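Side-chain contact in putative deoxyribonuclease yjjV (Escherichia coli, PDB 1ZZM), which probably hydrolyses ester bonds, perhaps those of DNA, as a metal-dependent hydrolase of the TatD family that binds two divalent cations: residues K35-A40 and P129-S134. Numbering follows the deposited sequence.
With ZN (zinc ion), chain C.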
loop_
_atom_site.group_PDB
_atom_site.type_symbol
_atom_site.label_atom_id
_atom_site.label_comp_id
_atom_site.label_asym_id
_atom_site.label_seq_id
_atom_site.Cartn_x
_atom_site.Cartn_y
_atom_site.Cartn_z
ATOM N N LYS A 35 -9.323 1.330 10.332
ATOM C CA LYS A 35 -8.127 0.486 10.390
ATOM C C LYS A 35 -7.115 1.071 9.419
ATOM O O LYS A 35 -7.474 1.699 8.410
ATOM C CB LYS A 35 -8.439 -0.966 9.995
ATOM C CG LYS A 35 -9.327 -1.675 11.033
ATOM C CD LYS A 35 -9.640 -3.086 10.670
ATOM C CE LYS A 35 -10.213 -3.800 11.886
ATOM N NZ LYS A 35 -11.363 -3.060 12.465
ATOM N N ILE A 36 -5.844 0.855 9.718
ATOM C CA ILE A 36 -4.775 1.367 8.876
ATOM C C ILE A 36 -3.696 0.286 8.760
ATOM O O ILE A 36 -3.312 -0.301 9.771
ATOM C CB ILE A 36 -4.159 2.621 9.542
ATOM C CG1 ILE A 36 -5.247 3.692 9.687
ATOM C CG2 ILE A 36 -2.956 3.131 8.714
ATOM C CD1 ILE A 36 -4.794 4.958 10.409
ATOM N N ILE A 37 -3.235 0.013 7.544
ATOM C CA ILE A 37 -2.167 -0.969 7.341
ATOM C C ILE A 37 -0.865 -0.174 7.188
ATOM O O ILE A 37 -0.797 0.756 6.343
ATOM C CB ILE A 37 -2.401 -1.795 6.062
ATOM C CG1 ILE A 37 -3.677 -2.640 6.207
ATOM C CG2 ILE A 37 -1.231 -2.722 5.808
ATOM C CD1 ILE A 37 -4.932 -1.836 6.331
ATOM N N VAL A 38 0.127 -0.539 8.000
ATOM C CA VAL A 38 1.435 0.134 8.070
ATOM C C VAL A 38 2.535 -0.730 7.465
ATOM O O VAL A 38 2.963 -1.713 8.061
ATOM C CB VAL A 38 1.825 0.413 9.560
ATOM C CG1 VAL A 38 3.111 1.228 9.633
ATOM C CG2 VAL A 38 0.674 1.125 10.281
ATOM N N PRO A 39 2.987 -0.391 6.252
ATOM C CA PRO A 39 4.045 -1.194 5.636
ATOM C C PRO A 39 5.421 -0.682 6.037
ATOM O O PRO A 39 5.658 0.540 6.042
ATOM C CB PRO A 39 3.766 -1.048 4.149
ATOM C CG PRO A 39 3.154 0.305 4.020
ATOM C CD PRO A 39 2.445 0.610 5.317
ATOM N N ALA A 40 6.336 -1.584 6.386
ATOM C CA ALA A 40 7.676 -1.116 6.795
ATOM C C ALA A 40 8.489 -0.723 5.571
ATOM O O ALA A 40 8.104 -1.035 4.437
ATOM C CB ALA A 40 8.396 -2.182 7.559
ATOM N N PRO A 129 0.225 -11.952 0.993
ATOM C CA PRO A 129 0.108 -11.092 -0.180
ATOM C C PRO A 129 1.229 -10.050 -0.032
ATOM O O PRO A 129 1.833 -9.954 1.034
ATOM C CB PRO A 129 -1.271 -10.453 -0.021
ATOM C CG PRO A 129 -1.426 -10.313 1.462
ATOM C CD PRO A 129 -0.820 -11.648 1.989
ATOM N N VAL A 130 1.500 -9.278 -1.089
ATOM C CA VAL A 130 2.534 -8.253 -1.047
ATOM C C VAL A 130 1.947 -6.871 -1.288
ATOM O O VAL A 130 0.920 -6.712 -1.973
ATOM C CB VAL A 130 3.628 -8.520 -2.117
ATOM C CG1 VAL A 130 4.385 -9.848 -1.773
ATOM C CG2 VAL A 130 2.974 -8.663 -3.515
ATOM N N ILE A 131 2.578 -5.871 -0.691
ATOM C CA ILE A 131 2.193 -4.466 -0.862
ATOM C C ILE A 131 3.339 -3.930 -1.698
ATOM O O ILE A 131 4.503 -3.882 -1.263
ATOM C CB ILE A 131 2.098 -3.728 0.497
ATOM C CG1 ILE A 131 0.794 -4.145 1.202
ATOM C CG2 ILE A 131 2.127 -2.198 0.282
ATOM C CD1 ILE A 131 0.589 -3.468 2.615
ATOM N N LEU A 132 2.994 -3.531 -2.908
ATOM C CA LEU A 132 3.973 -3.107 -3.877
ATOM C C LEU A 132 4.012 -1.633 -4.217
ATOM O O LEU A 132 2.974 -0.976 -4.367
ATOM C CB LEU A 132 3.748 -3.899 -5.175
ATOM C CG LEU A 132 3.840 -5.416 -5.098
ATOM C CD1 LEU A 132 3.066 -6.028 -6.299
ATOM C CD2 LEU A 132 5.322 -5.845 -5.093
ATOM N N HIS A 133 5.251 -1.168 -4.372
ATOM C CA HIS A 133 5.589 0.200 -4.766
ATOM C C HIS A 133 6.089 0.077 -6.199
ATOM O O HIS A 133 6.877 -0.825 -6.523
ATOM C CB HIS A 133 6.737 0.720 -3.891
ATOM C CG HIS A 133 7.208 2.106 -4.240
ATOM N ND1 HIS A 133 6.684 3.241 -3.668
ATOM C CD2 HIS A 133 8.201 2.526 -5.057
ATOM C CE1 HIS A 133 7.336 4.306 -4.105
ATOM N NE2 HIS A 133 8.262 3.897 -4.956
ATOM N N SER A 134 5.634 0.979 -7.063
ATOM C CA SER A 134 6.066 0.950 -8.455
ATOM C C SER A 134 6.048 2.376 -8.973
ATOM O O SER A 134 5.006 3.032 -8.992
ATOM C CB SER A 134 5.132 0.090 -9.309
ATOM O OG SER A 134 5.679 -0.083 -10.635
HETATM ZN ZN ZN C . 5.283 3.511 -2.213
HETATM O O HOH W 1 5.751 4.440 -0.460
HETATM O O HOH W 2 4.955 5.786 -2.986
#
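In Ile131 CG1 lies anti to the carbonyl carbon (chi1 -76°), and an extended chi2 of 179° carries CD1 across the barrel interior to strand 33-39. In Ile37 CG2 is the branch anti to the backbone N, and this methyl meets Ile131 CD1 at 3.8 Å. The two strands are not sheet neighbours but face each other through the core of the TIM-barrel fold of TatD hydrolases, so the contact is made by side chains alone, with Pro39 and Ile131 CA atoms 7.5 Å apart. Pro39 lends its ring to the same cluster, with CB 4.3 Å from Ile131 CD1. Only 107 Å² is buried between the segments, since one methyl end does the touching. Isoleucine suits position 131 because its CG1-CD1 arm is long enough to span the gap and its apolar branches suit a buried position; Pro39, closing the strand, offers a compact apolar surface and no backbone N-H to be satisfied. Ala62 of strand 59-63 touches both Pro39 and Ile131 and adds to the buried apolar cluster.

The metal site lies on the C-terminal side of this layer. Ile131 packs on His9 and Pro39 on Glu97, both metal ligands. Two residues after Ile131, His133 directs its ring to the zinc ion. Its NE2 is hydrogen-bonded to Asp101 OD2, which, together with the zinc bond at ND1, holds the ring's rotation and may make the imidazole a stronger donor. Glu97 and His157 share its zinc ion, which lies 2.0 Å from His133 ND1 and equally 2.0 Å from the first of two waters.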